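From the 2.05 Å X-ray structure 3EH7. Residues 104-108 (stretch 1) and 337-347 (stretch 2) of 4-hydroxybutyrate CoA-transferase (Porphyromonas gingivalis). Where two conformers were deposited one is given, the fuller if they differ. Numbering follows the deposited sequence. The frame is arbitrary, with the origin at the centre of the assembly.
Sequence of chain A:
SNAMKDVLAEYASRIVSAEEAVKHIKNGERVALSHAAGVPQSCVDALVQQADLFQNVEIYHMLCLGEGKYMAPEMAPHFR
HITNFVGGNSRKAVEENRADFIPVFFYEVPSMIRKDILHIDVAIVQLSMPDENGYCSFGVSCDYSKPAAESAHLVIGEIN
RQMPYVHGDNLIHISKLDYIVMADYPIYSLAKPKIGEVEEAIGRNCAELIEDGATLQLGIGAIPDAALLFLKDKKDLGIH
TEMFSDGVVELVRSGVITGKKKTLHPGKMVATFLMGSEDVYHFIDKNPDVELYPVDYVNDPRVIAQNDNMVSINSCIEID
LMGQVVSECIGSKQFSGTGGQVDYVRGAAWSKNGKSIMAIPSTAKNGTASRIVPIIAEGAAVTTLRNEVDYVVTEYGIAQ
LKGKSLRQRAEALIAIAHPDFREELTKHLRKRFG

Stretch 1 104-108: VFFYE
Stretch 2 337-347: GTGGQVDYVRG

How do the two backbones run where they meet? Residues 104-108 enter extended, with phi/psi of -161/152 at Val104 and -75/137 at Phe105, then turn into helical values at Phe106 (-55/-48), Tyr107 (-59/-21) and Glu108 (-87/-14). Glu108 N closes this turn on Phe105 O at 3.0 Å. In the other stretch, Thr338 (-79/-18) leads to Gly339 at 62/18, a positive phi that favours glycine, and then to Gly340 at -68/-11; a helix runs through Val342 and on beyond Gly347. Arg346 N to Val342 O and Gly347 N to Asp343 O, both 2.9 Å, are among its backbone bonds. In register, Phe106 CA and Gly340 CA are the nearest pair across the stretches, 5.2 Å apart, and the whole contact buries 380 Å².

Which polar groups tie the stretches together? Asp343, its CA-to-CB bond directed toward the first stretch and its chi angles at -59° (m) and -11°, presents its carboxylate to the turn. Asp343 OD2 accepts the one direct hydrogen bond across the contact, from Tyr107 N at 3.1 Å with an angle of 150° at the hydrogen. A water adds a second link: the water oxygen accepts from Phe106 N at 2.8 Å and donates to Gly339 O at 2.8 Å and to Asp343 OD1 at 2.6 Å. Two successive amides of the turn are thus satisfied, one directly and one through water, and a short acidic side chain suits this place because its two oxygens can serve both. The ring of Tyr107, at chi1 86° (p) and chi2 -86°, brings its edge to the same carboxylate, with Tyr107 CD1 3.5 Å from Asp343 OD1.

Where does close packing depend on a missing side chain? The CA-to-CB bond of Phe106 points toward the second stretch, and chi1 of -166° (t) with chi2 of 9° lays the ring beside the segment from Thr338 to Gly340, where Phe106 CD2 comes to 3.3 Å from Thr338 CB. Gly340 CA lies at the ring edge, near its plane, 3.9 Å from Phe106 CB. An ideal CB on Gly340 would sit 3.2 Å from Phe106 CD2 and 3.1 Å from Thr338 OG1, so glycine allows this close approach. Thr338, at chi1 64° (p), fixes the segment from within: Thr338 OG1 accepts from Gly340 N at 2.9 Å.

Which apolar and guanidinium contacts does the Phe105 ring make? Its CA-to-CB bond points sideways, but with chi1 at -73° (m) and chi2 at -40°, the buried ring comes nearer the helix than its start suggests. Phe105 CE1 makes an apolar contact with Val342 CG1 at 3.7 Å, Val342 holding chi1 at 59° (p). Farther along the helix, Arg346 extends with chi1 -75° (m), chi2 170° (t) and chi3 -174° (t), placing Arg346 NH1 3.6 Å from Phe105 CZ, which lies over one face of the guanidinium. That flat group can cover the aromatic carbon while its nitrogens hydrogen-bond elsewhere in the structure.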

# COMPACT_ATOMS: atom_id res chain seq x y z
N VAL A 104 6.32 -6.51 -8.32
CA VAL A 104 4.94 -6.22 -8.68
C VAL A 104 4.10 -6.71 -7.52
O VAL A 104 4.52 -7.60 -6.80
CB VAL A 104 4.56 -6.94 -10.00
CG1 VAL A 104 4.76 -8.42 -9.85
CG2 VAL A 104 3.12 -6.58 -10.44
N PHE A 105 2.94 -6.11 -7.29
CA PHE A 105 1.99 -6.70 -6.35
C PHE A 105 1.35 -7.91 -7.03
O PHE A 105 0.98 -7.84 -8.18
CB PHE A 105 0.90 -5.72 -5.98
CG PHE A 105 1.35 -4.60 -5.07
CD1 PHE A 105 2.22 -4.84 -4.03
CD2 PHE A 105 0.84 -3.31 -5.25
CE1 PHE A 105 2.62 -3.80 -3.18
CE2 PHE A 105 1.21 -2.29 -4.40
CZ PHE A 105 2.12 -2.53 -3.36
N PHE A 106 1.21 -9.00 -6.30
CA PHE A 106 0.69 -10.24 -6.88
C PHE A 106 -0.69 -10.01 -7.56
O PHE A 106 -0.89 -10.42 -8.71
CB PHE A 106 0.61 -11.30 -5.79
CG PHE A 106 0.40 -12.71 -6.29
CD1 PHE A 106 0.46 -13.04 -7.64
CD2 PHE A 106 0.16 -13.73 -5.37
CE1 PHE A 106 0.25 -14.35 -8.06
CE2 PHE A 106 -0.03 -15.02 -5.78
CZ PHE A 106 0.02 -15.35 -7.12
N TYR A 107 -1.62 -9.35 -6.88
CA TYR A 107 -2.95 -9.07 -7.46
C TYR A 107 -2.93 -8.24 -8.75
O TYR A 107 -3.89 -8.27 -9.50
CB TYR A 107 -3.91 -8.45 -6.42
CG TYR A 107 -3.78 -6.96 -6.30
CD1 TYR A 107 -2.84 -6.40 -5.47
CD2 TYR A 107 -4.59 -6.10 -7.08
CE1 TYR A 107 -2.71 -5.03 -5.35
CE2 TYR A 107 -4.45 -4.72 -6.97
CZ TYR A 107 -3.50 -4.20 -6.09
OH TYR A 107 -3.31 -2.86 -5.93
N GLU A 108 -1.85 -7.50 -9.00
CA GLU A 108 -1.70 -6.66 -10.17
C GLU A 108 -1.12 -7.38 -11.39
O GLU A 108 -1.16 -6.85 -12.50
CB GLU A 108 -0.79 -5.46 -9.84
CG GLU A 108 -1.53 -4.16 -9.59
CD GLU A 108 -0.58 -2.97 -9.51
OE1 GLU A 108 0.25 -2.91 -8.59
OE2 GLU A 108 -0.66 -2.09 -10.41
N GLY A 337 7.19 -17.59 -3.67
CA GLY A 337 7.63 -16.24 -3.37
C GLY A 337 6.83 -15.25 -4.16
O GLY A 337 7.37 -14.51 -4.97
N THR A 338 5.53 -15.23 -3.92
CA THR A 338 4.60 -14.38 -4.68
C THR A 338 4.62 -12.91 -4.19
O THR A 338 4.12 -12.03 -4.89
CB THR A 338 3.17 -14.85 -4.46
OG1 THR A 338 2.83 -14.68 -3.07
CG2 THR A 338 3.01 -16.33 -4.89
N GLY A 339 5.13 -12.67 -2.98
CA GLY A 339 5.00 -11.37 -2.36
C GLY A 339 3.56 -10.95 -2.10
O GLY A 339 3.29 -9.77 -1.90
N GLY A 340 2.65 -11.92 -2.10
CA GLY A 340 1.23 -11.65 -1.92
C GLY A 340 0.83 -11.16 -0.54
O GLY A 340 -0.28 -10.69 -0.34
N GLN A 341 1.74 -11.24 0.44
CA GLN A 341 1.35 -10.94 1.82
C GLN A 341 0.88 -9.50 2.02
O GLN A 341 -0.12 -9.26 2.71
CB GLN A 341 2.44 -11.35 2.83
CG GLN A 341 3.76 -10.64 2.75
CD GLN A 341 4.80 -11.23 3.70
OE1 GLN A 341 5.15 -12.40 3.59
NE2 GLN A 341 5.30 -10.41 4.62
N VAL A 342 1.56 -8.54 1.39
CA VAL A 342 1.15 -7.14 1.53
C VAL A 342 -0.26 -6.92 1.01
O VAL A 342 -0.98 -6.07 1.52
CB VAL A 342 2.13 -6.19 0.84
CG1 VAL A 342 2.24 -6.51 -0.66
CG2 VAL A 342 1.74 -4.69 1.07
N ASP A 343 -0.69 -7.70 0.01
CA ASP A 343 -2.06 -7.57 -0.50
C ASP A 343 -3.04 -7.81 0.65
O ASP A 343 -4.05 -7.11 0.78
CB ASP A 343 -2.37 -8.58 -1.63
CG ASP A 343 -1.46 -8.45 -2.86
OD1 ASP A 343 -0.69 -7.45 -2.94
OD2 ASP A 343 -1.51 -9.36 -3.78
N TYR A 344 -2.72 -8.80 1.48
CA TYR A 344 -3.57 -9.17 2.60
C TYR A 344 -3.43 -8.21 3.79
O TYR A 344 -4.38 -7.99 4.50
CB TYR A 344 -3.33 -10.65 3.01
CG TYR A 344 -3.99 -11.57 2.01
CD1 TYR A 344 -5.35 -11.92 2.14
CD2 TYR A 344 -3.30 -12.01 0.91
CE1 TYR A 344 -5.96 -12.71 1.19
CE2 TYR A 344 -3.93 -12.79 -0.06
CZ TYR A 344 -5.25 -13.13 0.09
OH TYR A 344 -5.84 -13.88 -0.88
N VAL A 345 -2.26 -7.62 3.98
CA VAL A 345 -2.14 -6.59 5.03
C VAL A 345 -3.06 -5.45 4.64
O VAL A 345 -3.85 -4.97 5.46
CB VAL A 345 -0.70 -6.09 5.15
CG1 VAL A 345 -0.61 -4.83 6.09
CG2 VAL A 345 0.22 -7.24 5.59
N ARG A 346 -3.04 -5.06 3.35
CA ARG A 346 -3.86 -3.94 2.92
C ARG A 346 -5.34 -4.27 2.91
O ARG A 346 -6.15 -3.43 3.29
CB ARG A 346 -3.39 -3.38 1.58
CG ARG A 346 -2.12 -2.57 1.77
CD ARG A 346 -1.48 -2.21 0.47
NE ARG A 346 -0.20 -1.56 0.69
CZ ARG A 346 0.42 -0.78 -0.19
NH1 ARG A 346 -0.10 -0.53 -1.39
NH2 ARG A 346 1.57 -0.25 0.15
N GLY A 347 -5.70 -5.48 2.49
CA GLY A 347 -7.10 -5.91 2.53
C GLY A 347 -7.63 -6.01 3.96
O GLY A 347 -8.73 -5.61 4.22
O HOH W 1 1.72 -8.30 -3.62